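Local coordinates for pyruvate kinase 1 (Trypanosoma brucei brucei, PDB 4KCT), which catalyses the transfer of phosphate from phosphoenolpyruvate to ADP, giving pyruvate and ATP, and has an intrinsic oxaloacetate decarboxylase activity, at residues G205-I209 with D233-I237; I249-E254 with K285-K291; Q33-L38 with T63-V68. All blocks are in the same frame, centred on the assembly; numbering follows the deposited sequence. Where two conformers were deposited one is given.

Interaction 1 of 3, residues G205-I209 with D233-I237; sequences GVDMI and DILII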
ATOM      1  N   GLY A 205     -32.446 -18.792  32.276  1.00 21.45           N
ATOM      2  CA  GLY A 205     -32.336 -18.572  30.839  1.00 22.21           C
ATOM      3  C   GLY A 205     -31.567 -17.295  30.465  1.00 21.83           C
ATOM      4  O   GLY A 205     -31.962 -16.583  29.533  1.00 22.06           O
ATOM      5  N   VAL A 206     -30.433 -17.034  31.116  1.00 20.05           N
ATOM      6  CA  VAL A 206     -29.609 -15.862  30.713  1.00 19.92           C
ATOM      7  C   VAL A 206     -28.947 -16.138  29.368  1.00 19.01           C
ATOM      8  O   VAL A 206     -28.786 -17.281  28.971  1.00 19.02           O
ATOM      9  CB  VAL A 206     -28.542 -15.449  31.771  1.00 20.73           C
ATOM     10  CG1 VAL A 206     -29.202 -15.193  33.137  1.00 24.00           C
ATOM     11  CG2 VAL A 206     -27.453 -16.504  31.889  1.00 20.48           C
ATOM     12  N   ASP A 207     -28.610 -15.077  28.648  1.00 18.89           N
ATOM     13  CA  ASP A 207     -28.088 -15.211  27.297  1.00 20.17           C
ATOM     14  C   ASP A 207     -26.563 -15.358  27.243  1.00 18.96           C
ATOM     15  O   ASP A 207     -26.015 -15.886  26.264  1.00 17.67           O
ATOM     16  CB  ASP A 207     -28.547 -14.019  26.466  1.00 19.04           C
ATOM     17  CG  ASP A 207     -30.060 -13.847  26.512  1.00 25.16           C
ATOM     18  OD1 ASP A 207     -30.750 -14.805  26.098  1.00 22.22           O
ATOM     19  OD2 ASP A 207     -30.556 -12.854  27.130  1.00 21.23           O
ATOM     20  N   MET A 208     -25.873 -14.791  28.228  1.00 16.90           N
ATOM     21  CA  MET A 208     -24.419 -14.834  28.227  1.00 16.28           C
ATOM     22  C   MET A 208     -23.874 -14.707  29.632  1.00 15.03           C
ATOM     23  O   MET A 208     -24.503 -14.092  30.509  1.00 17.39           O
ATOM     24  CB  MET A 208     -23.857 -13.695  27.328  1.00 16.47           C
ATOM     25  CG  MET A 208     -24.285 -12.301  27.784  1.00 17.23           C
ATOM     26  SD  MET A 208     -24.040 -11.014  26.518  1.00 20.15           S
ATOM     27  CE  MET A 208     -25.378 -11.417  25.349  1.00 17.68           C
ATOM     28  N   ILE A 209     -22.685 -15.257  29.836  1.00 14.20           N
ATOM     29  CA  ILE A 209     -21.937 -15.078  31.064  1.00 15.21           C
ATOM     30  C   ILE A 209     -20.733 -14.190  30.761  1.00 17.13           C
ATOM     31  O   ILE A 209     -20.032 -14.421  29.780  1.00 17.21           O
ATOM     32  CB  ILE A 209     -21.364 -16.430  31.542  1.00 17.30           C
ATOM     33  CG1 ILE A 209     -22.468 -17.503  31.585  1.00 17.34           C
ATOM     34  CG2 ILE A 209     -20.656 -16.267  32.896  1.00 19.39           C
ATOM     35  CD1 ILE A 209     -23.635 -17.160  32.513  1.00 19.29           C
ATOM     36  N   ASP A 233     -25.748 -23.430  25.002  1.00 23.20           N
ATOM     37  CA  ASP A 233     -25.943 -22.363  24.013  1.00 24.69           C
ATOM     38  C   ASP A 233     -25.731 -20.951  24.577  1.00 24.60           C
ATOM     39  O   ASP A 233     -25.980 -19.948  23.890  1.00 21.89           O
ATOM     40  CB  ASP A 233     -27.338 -22.468  23.401  1.00 26.80           C
ATOM     41  CG  ASP A 233     -27.498 -23.706  22.497  1.00 35.29           C
ATOM     42  OD1 ASP A 233     -26.509 -24.138  21.847  1.00 36.98           O
ATOM     43  OD2 ASP A 233     -28.628 -24.191  22.381  1.00 40.71           O
ATOM     44  N   ILE A 234     -25.352 -20.867  25.850  1.00 20.61           N
ATOM     45  CA  ILE A 234     -25.151 -19.563  26.493  1.00 20.11           C
ATOM     46  C   ILE A 234     -23.749 -19.083  26.120  1.00 19.60           C
ATOM     47  O   ILE A 234     -22.817 -19.885  26.120  1.00 18.61           O
ATOM     48  CB  ILE A 234     -25.277 -19.687  28.025  1.00 21.64           C
ATOM     49  CG1 ILE A 234     -26.710 -20.095  28.407  1.00 19.96           C
ATOM     50  CG2 ILE A 234     -24.869 -18.373  28.709  1.00 20.00           C
ATOM     51  CD1 ILE A 234     -26.887 -20.466  29.884  1.00 19.62           C
ATOM     52  N   LEU A 235     -23.607 -17.826  25.693  1.00 17.95           N
ATOM     53  CA  LEU A 235     -22.271 -17.335  25.294  1.00 19.00           C
ATOM     54  C   LEU A 235     -21.378 -17.209  26.521  1.00 18.39           C
ATOM     55  O   LEU A 235     -21.823 -16.724  27.569  1.00 19.40           O
ATOM     56  CB  LEU A 235     -22.365 -15.970  24.625  1.00 19.28           C
ATOM     57  CG  LEU A 235     -23.316 -15.813  23.457  1.00 21.16           C
ATOM     58  CD1 LEU A 235     -23.138 -14.397  22.916  1.00 23.88           C
ATOM     59  CD2 LEU A 235     -23.038 -16.858  22.387  1.00 20.35           C
ATOM     60  N   ILE A 236     -20.099 -17.535  26.363  1.00 17.33           N
ATOM     61  CA  ILE A 236     -19.111 -17.171  27.380  1.00 17.21           C
ATOM     62  C   ILE A 236     -18.249 -16.001  26.893  1.00 19.17           C
ATOM     63  O   ILE A 236     -17.583 -16.098  25.866  1.00 17.02           O
ATOM     64  CB  ILE A 236     -18.219 -18.353  27.765  1.00 18.33           C
ATOM     65  CG1 ILE A 236     -19.069 -19.459  28.401  1.00 20.26           C
ATOM     66  CG2 ILE A 236     -17.107 -17.891  28.712  1.00 17.92           C
ATOM     67  CD1 ILE A 236     -18.301 -20.733  28.699  1.00 21.10           C
ATOM     68  N   ILE A 237     -18.389 -14.860  27.563  1.00 16.77           N
ATOM     69  CA  ILE A 237     -17.575 -13.698  27.273  1.00 16.52           C
ATOM     70  C   ILE A 237     -16.488 -13.655  28.345  1.00 17.35           C
ATOM     71  O   ILE A 237     -16.785 -13.443  29.534  1.00 16.58           O
ATOM     72  CB  ILE A 237     -18.409 -12.385  27.333  1.00 18.02           C
ATOM     73  CG1 ILE A 237     -19.627 -12.439  26.393  1.00 16.36           C
ATOM     74  CG2 ILE A 237     -17.533 -11.157  27.000  1.00 17.70           C
ATOM     75  CD1 ILE A 237     -19.291 -12.858  24.976  1.00 17.07           C
TER
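Three backbone hydrogen bonds pair the two segments in parallel. Leu235 N donates to Asp207 O at 3.1 Å, Leu235 O accepts from Ile209 N at 2.8 Å, and Ile237 N reaches Ile209 O, also at 2.8 Å. Leu235 thus bonds to the residues flanking Met208, and Ile209 does the same around Ile236, which is the parallel pattern. The carboxylate of Asp207 faces elsewhere, in a salt bridge to Arg430. Met208 and Leu235 share one face of the sheet, with their CB atoms 3.8 Å apart. On the other face lie Ile209 and Ile236, which pack on Leu227 of helix 217-227. Just before its strand, Ile234 packs against 206-209: its CG2 is 3.8 Å from Ile209 CG1, and its CG1 sits 3.5 Å from Val206 O. Gly205, with positive phi, ends the preceding helix in a Schellman motif. This is the right-handed beta-alpha-beta unit of a TIM barrel, here joining adjacent strands 208-211 and 235-240 through helix 217-227.

Interaction 2 of 3, residues I249-E254 with K285-K291; sequences IDSIIE and KCNVVGK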
ATOM      1  N   ILE A 249      -4.046 -14.478  25.502  1.00 19.07           N
ATOM      2  CA  ILE A 249      -5.244 -13.969  24.839  1.00 18.24           C
ATOM      3  C   ILE A 249      -5.660 -14.811  23.599  1.00 19.27           C
ATOM      4  O   ILE A 249      -6.833 -15.048  23.377  1.00 18.06           O
ATOM      5  CB  ILE A 249      -5.112 -12.455  24.480  1.00 18.27           C
ATOM      6  CG1 ILE A 249      -6.424 -11.909  23.941  1.00 17.69           C
ATOM      7  CG2 ILE A 249      -3.972 -12.209  23.480  1.00 17.53           C
ATOM      8  CD1 ILE A 249      -7.591 -12.045  24.907  1.00 15.79           C
ATOM      9  N   ASP A 250      -4.694 -15.261  22.797  1.00 20.06           N
ATOM     10  CA  ASP A 250      -5.038 -16.018  21.580  1.00 20.88           C
ATOM     11  C   ASP A 250      -5.858 -17.278  21.906  1.00 20.23           C
ATOM     12  O   ASP A 250      -6.869 -17.570  21.256  1.00 21.81           O
ATOM     13  CB  ASP A 250      -3.766 -16.439  20.828  1.00 23.91           C
ATOM     14  CG  ASP A 250      -3.045 -15.261  20.187  1.00 27.51           C
ATOM     15  OD1 ASP A 250      -3.663 -14.189  20.016  1.00 27.57           O
ATOM     16  OD2 ASP A 250      -1.871 -15.435  19.785  1.00 28.05           O
ATOM     17  N   SER A 251      -5.358 -18.079  22.833  1.00 19.84           N
ATOM     18  CA  SER A 251      -6.046 -19.317  23.186  1.00 21.57           C
ATOM     19  C   SER A 251      -7.349 -19.039  23.947  1.00 20.10           C
ATOM     20  O   SER A 251      -8.322 -19.787  23.821  1.00 17.05           O
ATOM     21  CB  SER A 251      -5.130 -20.240  24.008  1.00 23.93           C
ATOM     22  OG  SER A 251      -4.795 -19.632  25.248  1.00 28.25           O
ATOM     23  N   ILE A 252      -7.382 -17.967  24.732  1.00 17.21           N
ATOM     24  CA  ILE A 252      -8.627 -17.577  25.375  1.00 17.78           C
ATOM     25  C   ILE A 252      -9.708 -17.154  24.353  1.00 18.83           C
ATOM     26  O   ILE A 252     -10.849 -17.594  24.437  1.00 19.43           O
ATOM     27  CB  ILE A 252      -8.403 -16.484  26.440  1.00 16.65           C
ATOM     28  CG1 ILE A 252      -7.601 -17.078  27.606  1.00 15.20           C
ATOM     29  CG2 ILE A 252      -9.752 -15.911  26.943  1.00 15.60           C
ATOM     30  CD1 ILE A 252      -6.963 -16.023  28.504  1.00 15.99           C
ATOM     31  N   ILE A 253      -9.316 -16.372  23.356  1.00 16.55           N
ATOM     32  CA  ILE A 253     -10.258 -15.936  22.334  1.00 18.65           C
ATOM     33  C   ILE A 253     -10.774 -17.170  21.616  1.00 20.81           C
ATOM     34  O   ILE A 253     -11.974 -17.333  21.436  1.00 19.74           O
ATOM     35  CB  ILE A 253      -9.572 -15.028  21.296  1.00 17.80           C
ATOM     36  CG1 ILE A 253      -9.394 -13.611  21.863  1.00 16.81           C
ATOM     37  CG2 ILE A 253     -10.381 -15.000  20.014  1.00 21.28           C
ATOM     38  CD1 ILE A 253      -8.517 -12.705  20.996  1.00 18.14           C
ATOM     39  N   GLU A 254      -9.864 -18.090  21.312  1.00 19.71           N
ATOM     40  CA  GLU A 254     -10.237 -19.338  20.656  1.00 22.37           C
ATOM     41  C   GLU A 254     -11.318 -20.112  21.436  1.00 22.67           C
ATOM     42  O   GLU A 254     -12.264 -20.631  20.841  1.00 20.09           O
ATOM     43  CB  GLU A 254      -8.998 -20.218  20.447  1.00 28.57           C
ATOM     44  CG  GLU A 254      -9.331 -21.653  20.100  1.00 44.49           C
ATOM     45  CD  GLU A 254      -9.426 -21.862  18.609  1.00 69.12           C
ATOM     46  OE1 GLU A 254      -8.458 -21.511  17.896  1.00 87.67           O
ATOM     47  OE2 GLU A 254     -10.486 -22.334  18.142  1.00 93.57           O
ATOM     48  N   LYS A 285      -7.276  -8.162  17.994  1.00 14.04           N
ATOM     49  CA  LYS A 285      -7.257  -9.614  17.898  1.00 15.03           C
ATOM     50  C   LYS A 285      -8.672 -10.184  17.786  1.00 16.03           C
ATOM     51  O   LYS A 285      -8.898 -11.131  17.033  1.00 16.53           O
ATOM     52  CB  LYS A 285      -6.515 -10.247  19.100  1.00 15.45           C
ATOM     53  CG  LYS A 285      -4.978 -10.165  18.987  1.00 17.61           C
ATOM     54  CD  LYS A 285      -4.323 -10.761  20.230  1.00 20.48           C
ATOM     55  CE  LYS A 285      -2.799 -10.802  20.116  1.00 20.42           C
ATOM     56  NZ  LYS A 285      -2.354 -11.862  19.184  1.00 19.83           N
ATOM     57  N   CYS A 286      -9.611  -9.650  18.566  1.00 14.01           N
ATOM     58  CA  CYS A 286     -11.016 -10.074  18.441  1.00 15.02           C
ATOM     59  C   CYS A 286     -11.619  -9.750  17.074  1.00 15.14           C
ATOM     60  O   CYS A 286     -12.401 -10.541  16.541  1.00 16.25           O
ATOM     61  CB  CYS A 286     -11.881  -9.457  19.556  1.00 14.63           C
ATOM     62  SG  CYS A 286     -11.525 -10.177  21.184  1.00 16.61           S
ATOM     63  N   ASN A 287     -11.340  -8.553  16.559  1.00 14.17           N
ATOM     64  CA  ASN A 287     -11.765  -8.180  15.213  1.00 15.17           C
ATOM     65  C   ASN A 287     -11.249  -9.186  14.171  1.00 16.20           C
ATOM     66  O   ASN A 287     -11.971  -9.547  13.223  1.00 16.03           O
ATOM     67  CB  ASN A 287     -11.265  -6.782  14.830  1.00 14.87           C
ATOM     68  CG  ASN A 287     -11.900  -5.651  15.656  1.00 17.67           C
ATOM     69  OD1 ASN A 287     -11.417  -4.524  15.602  1.00 20.36           O
ATOM     70  ND2 ASN A 287     -12.941  -5.949  16.437  1.00 16.09           N
ATOM     71  N   VAL A 288      -9.967  -9.539  14.264  1.00 15.57           N
ATOM     72  CA  VAL A 288      -9.356 -10.391  13.245  1.00 16.77           C
ATOM     73  C   VAL A 288     -10.009 -11.789  13.182  1.00 17.12           C
ATOM     74  O   VAL A 288     -10.149 -12.365  12.091  1.00 18.34           O
ATOM     75  CB  VAL A 288      -7.799 -10.509  13.420  1.00 19.48           C
ATOM     76  CG1 VAL A 288      -7.262 -11.711  12.642  1.00 23.42           C
ATOM     77  CG2 VAL A 288      -7.116  -9.229  12.927  1.00 21.99           C
ATOM     78  N   VAL A 289     -10.410 -12.342  14.333  1.00 16.44           N
ATOM     79  CA  VAL A 289     -11.101 -13.614  14.322  1.00 17.36           C
ATOM     80  C   VAL A 289     -12.611 -13.474  14.222  1.00 19.96           C
ATOM     81  O   VAL A 289     -13.292 -14.448  14.060  1.00 23.42           O
ATOM     82  CB  VAL A 289     -10.725 -14.545  15.535  1.00 21.48           C
ATOM     83  CG1 VAL A 289      -9.212 -14.738  15.630  1.00 24.34           C
ATOM     84  CG2 VAL A 289     -11.250 -13.993  16.815  1.00 20.60           C
ATOM     85  N   GLY A 290     -13.141 -12.270  14.379  1.00 15.93           N
ATOM     86  CA  GLY A 290     -14.595 -12.085  14.287  1.00 15.68           C
ATOM     87  C   GLY A 290     -15.420 -12.529  15.502  1.00 17.33           C
ATOM     88  O   GLY A 290     -16.531 -13.085  15.345  1.00 17.94           O
ATOM     89  N   LYS A 291     -14.901 -12.288  16.704  1.00 15.21           N
ATOM     90  CA  LYS A 291     -15.670 -12.508  17.934  1.00 14.80           C
ATOM     91  C   LYS A 291     -15.912 -11.185  18.657  1.00 15.55           C
ATOM     92  O   LYS A 291     -15.053 -10.281  18.650  1.00 16.07           O
ATOM     93  CB  LYS A 291     -14.956 -13.498  18.861  1.00 15.58           C
ATOM     94  CG  LYS A 291     -14.852 -14.908  18.258  1.00 17.99           C
ATOM     95  CD  LYS A 291     -14.226 -15.908  19.215  1.00 17.77           C
ATOM     96  CE  LYS A 291     -14.590 -17.346  18.791  1.00 19.55           C
ATOM     97  NZ  LYS A 291     -13.731 -18.334  19.461  1.00 20.35           N
TER
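The striking feature here is a lysine whose ammonium group meets the backbone at the C-terminal end of a neighbouring helix: Lys291 NZ donates to Ile253 O at 2.8 Å. The same nitrogen also bonds to the carbonyl of Ser256, just past the segment, so a positive charge sits where the helix dipole of 249-255 is negative. Lys291 can reach across because the helix 275-289 stops just before it. Gly290, with positive phi, is the C-prime residue of a Schellman motif in which Lys291 N bonds to Cys286 O at 3.1 Å, and the chain then turns so that the extended Lys291 side chain runs over to the other helix.

A second lysine works at the other end of the contact. Lys285 NZ forms a salt bridge with Asp250 OD1 at 2.8 Å, on the outer side of the pair, while its aliphatic CD lies 3.6 Å from Ile249 CG2. Between the two lysines Ile253 fills the gap. Its CD1 touches Lys285 CB at 3.7 Å and Cys286 SG at 3.9 Å, and its CG2 is 3.5 Å from Val289 CG2. Ile253 and Cys286 also rest on Ile259 of strand 258-262, which closes the inner side. Lys285 packs on Ile8 of the second subunit as well, placing this corner beside a subunit contact.

The axes of segments 249-254 and 285-289 approach to 10.8 Å and cross at -45°, a wide spacing bridged by long side chains. Such packing of neighbouring helices over a strand of the parallel barrel sheet is characteristic of the outer helical layer of a TIM barrel.

Interaction 3 of 3, residues Q33-L38 with T63-V68; sequences QSVEAL and TTINNV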
ATOM      1  N   GLN A  33     -33.469  -0.549  38.306  1.00 22.81           N
ATOM      2  CA  GLN A  33     -34.083  -1.880  38.341  1.00 23.24           C
ATOM      3  C   GLN A  33     -35.587  -1.923  38.012  1.00 24.24           C
ATOM      4  O   GLN A  33     -36.122  -2.977  37.657  1.00 21.89           O
ATOM      5  CB  GLN A  33     -33.800  -2.610  39.659  1.00 25.32           C
ATOM      6  CG  GLN A  33     -34.063  -4.113  39.562  1.00 23.98           C
ATOM      7  CD  GLN A  33     -33.920  -4.817  40.901  1.00 27.72           C
ATOM      8  OE1 GLN A  33     -34.441  -4.350  41.912  1.00 25.26           O
ATOM      9  NE2 GLN A  33     -33.142  -5.878  40.930  1.00 23.48           N
ATOM     10  N   SER A  34     -36.286  -0.819  38.224  1.00 25.57           N
ATOM     11  CA  SER A  34     -37.730  -0.828  38.053  1.00 25.87           C
ATOM     12  C   SER A  34     -38.086  -1.015  36.574  1.00 28.89           C
ATOM     13  O   SER A  34     -37.297  -0.672  35.679  1.00 21.82           O
ATOM     14  CB  SER A  34     -38.355   0.467  38.598  1.00 28.71           C
ATOM     15  OG  SER A  34     -38.057   1.566  37.748  1.00 26.52           O
ATOM     16  N   VAL A  35     -39.267  -1.557  36.307  1.00 23.89           N
ATOM     17  CA  VAL A  35     -39.685  -1.741  34.927  1.00 26.13           C
ATOM     18  C   VAL A  35     -39.689  -0.400  34.176  1.00 27.55           C
ATOM     19  O   VAL A  35     -39.280  -0.323  33.014  1.00 24.24           O
ATOM     20  CB  VAL A  35     -41.067  -2.410  34.848  1.00 27.02           C
ATOM     21  CG1 VAL A  35     -41.591  -2.409  33.422  1.00 27.15           C
ATOM     22  CG2 VAL A  35     -40.987  -3.828  35.412  1.00 25.20           C
ATOM     23  N   GLU A  36     -40.156   0.654  34.834  1.00 26.89           N
ATOM     24  CA  GLU A  36     -40.184   1.932  34.175  0.50 28.22           C
ATOM     25  C   GLU A  36     -38.764   2.455  33.900  1.00 25.64           C
ATOM     26  O   GLU A  36     -38.502   2.974  32.812  1.00 24.14           O
ATOM     27  CB  GLU A  36     -41.021   2.944  34.949  0.50 31.78           C
ATOM     28  CG  GLU A  36     -41.928   3.789  34.063  0.50 35.82           C
ATOM     29  CD  GLU A  36     -42.951   2.963  33.289  0.50 36.95           C
ATOM     30  OE1 GLU A  36     -43.150   3.233  32.085  0.50 35.86           O
ATOM     31  OE2 GLU A  36     -43.578   2.062  33.883  0.50 40.36           O
ATOM     32  N   ALA A  37     -37.842   2.262  34.841  1.00 22.42           N
ATOM     33  CA  ALA A  37     -36.475   2.711  34.619  1.00 22.37           C
ATOM     34  C   ALA A  37     -35.867   1.932  33.463  1.00 22.26           C
ATOM     35  O   ALA A  37     -35.096   2.484  32.670  1.00 24.34           O
ATOM     36  CB  ALA A  37     -35.617   2.553  35.879  1.00 20.10           C
ATOM     37  N   LEU A  38     -36.149   0.634  33.409  1.00 21.72           N
ATOM     38  CA  LEU A  38     -35.580  -0.209  32.364  1.00 23.80           C
ATOM     39  C   LEU A  38     -36.109   0.170  30.991  1.00 22.71           C
ATOM     40  O   LEU A  38     -35.379   0.134  30.015  1.00 21.71           O
ATOM     41  CB  LEU A  38     -35.836  -1.692  32.648  1.00 21.81           C
ATOM     42  CG  LEU A  38     -34.977  -2.265  33.798  1.00 22.05           C
ATOM     43  CD1 LEU A  38     -35.521  -3.599  34.309  1.00 20.15           C
ATOM     44  CD2 LEU A  38     -33.507  -2.376  33.405  1.00 19.37           C
ATOM     45  N   THR A  63     -35.439 -10.297  40.305  1.00 22.04           N
ATOM     46  CA  THR A  63     -36.221  -9.082  40.030  1.00 23.97           C
ATOM     47  C   THR A  63     -35.730  -8.383  38.744  1.00 22.55           C
ATOM     48  O   THR A  63     -36.535  -7.957  37.904  1.00 22.47           O
ATOM     49  CB  THR A  63     -36.194  -8.119  41.241  1.00 26.17           C
ATOM     50  OG1 THR A  63     -36.769  -8.780  42.375  1.00 26.95           O
ATOM     51  CG2 THR A  63     -36.988  -6.843  40.968  1.00 26.17           C
ATOM     52  N   THR A  64     -34.412  -8.260  38.603  1.00 22.86           N
ATOM     53  CA  THR A  64     -33.834  -7.667  37.396  1.00 22.20           C
ATOM     54  C   THR A  64     -34.241  -8.452  36.157  1.00 19.88           C
ATOM     55  O   THR A  64     -34.757  -7.896  35.205  1.00 23.33           O
ATOM     56  CB  THR A  64     -32.289  -7.595  37.479  1.00 20.56           C
ATOM     57  OG1 THR A  64     -31.910  -6.807  38.623  1.00 23.22           O
ATOM     58  CG2 THR A  64     -31.685  -6.937  36.151  1.00 17.74           C
ATOM     59  N   ILE A  65     -34.065  -9.764  36.206  1.00 21.30           N
ATOM     60  CA  ILE A  65     -34.459 -10.616  35.109  1.00 20.86           C
ATOM     61  C   ILE A  65     -35.933 -10.417  34.747  1.00 23.51           C
ATOM     62  O   ILE A  65     -36.275 -10.140  33.563  1.00 22.06           O
ATOM     63  CB  ILE A  65     -34.173 -12.099  35.416  1.00 22.91           C
ATOM     64  CG1 ILE A  65     -32.663 -12.347  35.361  1.00 21.12           C
ATOM     65  CG2 ILE A  65     -34.906 -13.014  34.408  1.00 22.00           C
ATOM     66  CD1 ILE A  65     -32.256 -13.707  35.882  1.00 24.37           C
ATOM     67  N   ASN A  66     -36.810 -10.486  35.752  1.00 21.18           N
ATOM     68  CA  ASN A  66     -38.239 -10.350  35.485  1.00 22.12           C
ATOM     69  C   ASN A  66     -38.579  -8.982  34.929  1.00 23.83           C
ATOM     70  O   ASN A  66     -39.424  -8.851  34.018  1.00 23.02           O
ATOM     71  CB  ASN A  66     -39.067 -10.621  36.754  1.00 24.54           C
ATOM     72  CG  ASN A  66     -38.957 -12.062  37.220  1.00 26.99           C
ATOM     73  OD1 ASN A  66     -38.468 -12.926  36.493  1.00 28.02           O
ATOM     74  ND2 ASN A  66     -39.336 -12.307  38.460  1.00 28.12           N
ATOM     75  N   ASN A  67     -37.982  -7.951  35.513  1.00 21.86           N
ATOM     76  CA  ASN A  67     -38.278  -6.589  35.096  1.00 21.88           C
ATOM     77  C   ASN A  67     -37.751  -6.289  33.692  1.00 21.92           C
ATOM     78  O   ASN A  67     -38.401  -5.562  32.922  1.00 22.33           O
ATOM     79  CB  ASN A  67     -37.759  -5.558  36.126  1.00 21.28           C
ATOM     80  CG  ASN A  67     -38.583  -5.561  37.409  1.00 25.24           C
ATOM     81  OD1 ASN A  67     -39.498  -6.335  37.529  1.00 25.40           O
ATOM     82  ND2 ASN A  67     -38.199  -4.750  38.392  1.00 24.03           N
ATOM     83  N   VAL A  68     -36.574  -6.831  33.364  1.00 20.99           N
ATOM     84  CA  VAL A  68     -35.979  -6.622  32.026  1.00 21.18           C
ATOM     85  C   VAL A  68     -36.893  -7.252  30.977  1.00 23.41           C
ATOM     86  O   VAL A  68     -37.266  -6.607  29.994  1.00 21.29           O
ATOM     87  CB  VAL A  68     -34.568  -7.249  31.898  1.00 20.67           C
ATOM     88  CG1 VAL A  68     -34.157  -7.348  30.424  1.00 19.93           C
ATOM     89  CG2 VAL A  68     -33.533  -6.430  32.671  1.00 19.65           C
TER
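Two helices of the outer layer of the TIM barrel meet here: the start of helix 35-44, with the loop leading into it, lies against the middle of helix 58-75. Strand 46-52 runs between them in sequence, and both helices flank the early barrel strands.

Thr63 comes first. It points toward the other segment and offers its methyl to the amide end of Gln33, with Thr63 CG2 3.7 Å from Gln33 CD, while its hydroxyl bonds back to Glu59 O within its own helix. One residue on, Thr64 is buried and accepts a hydrogen bond at OG1 from Gln33 NE2 at 2.8 Å, nearly straight at 176°. The extended side chain of Gln33 lets its amide reach this far. Ile65 turns the opposite way, onto Phe200 and Gln204 of helix 192-204, so the two sides of this helix serve different neighbours.

Asn67 is the hub, and more of its surface is covered than that of any other residue here. Its CB lies 3.5 Å from Leu38 CD1, its CG is 3.6 Å from Val35 CG2, and its amide turns to the loop just ahead of the helix, where Asn67 ND2 donates to Gln33 O at 2.8 Å and 169°, one of two bonds holding Gln33. There Ser34 is the N-cap, its OG accepting from Ala37 N at 3.0 Å. The side-chain amide of Asn67 thus holds the backbone immediately before that cap. Val68 points away, yet still meets Leu38: Leu38 CD1 is 3.5 Å from Val68 N and 3.8 Å from Val68 CG2.

From the N terminus, the chain first closes interaction 3, which spans 24 residues including strand 46-52 and ties helix 35-44 to helix 58-75. Interaction 1 follows, joining strands 208-211 and 235-240 across the loop that holds helix 217-227. Interaction 2 then brings helix 249-255 to the end of helix 275-289, over a loop containing strand 258-262. The three loops come in series; none nests within or crosses another. In space interaction 1 belongs to the barrel wall, its centre about 18 Å from that of interaction 2 and about 19 Å from that of interaction 3, while interactions 2 and 3 lie on opposite sides of the chain's centre, about 33 Å apart between centres.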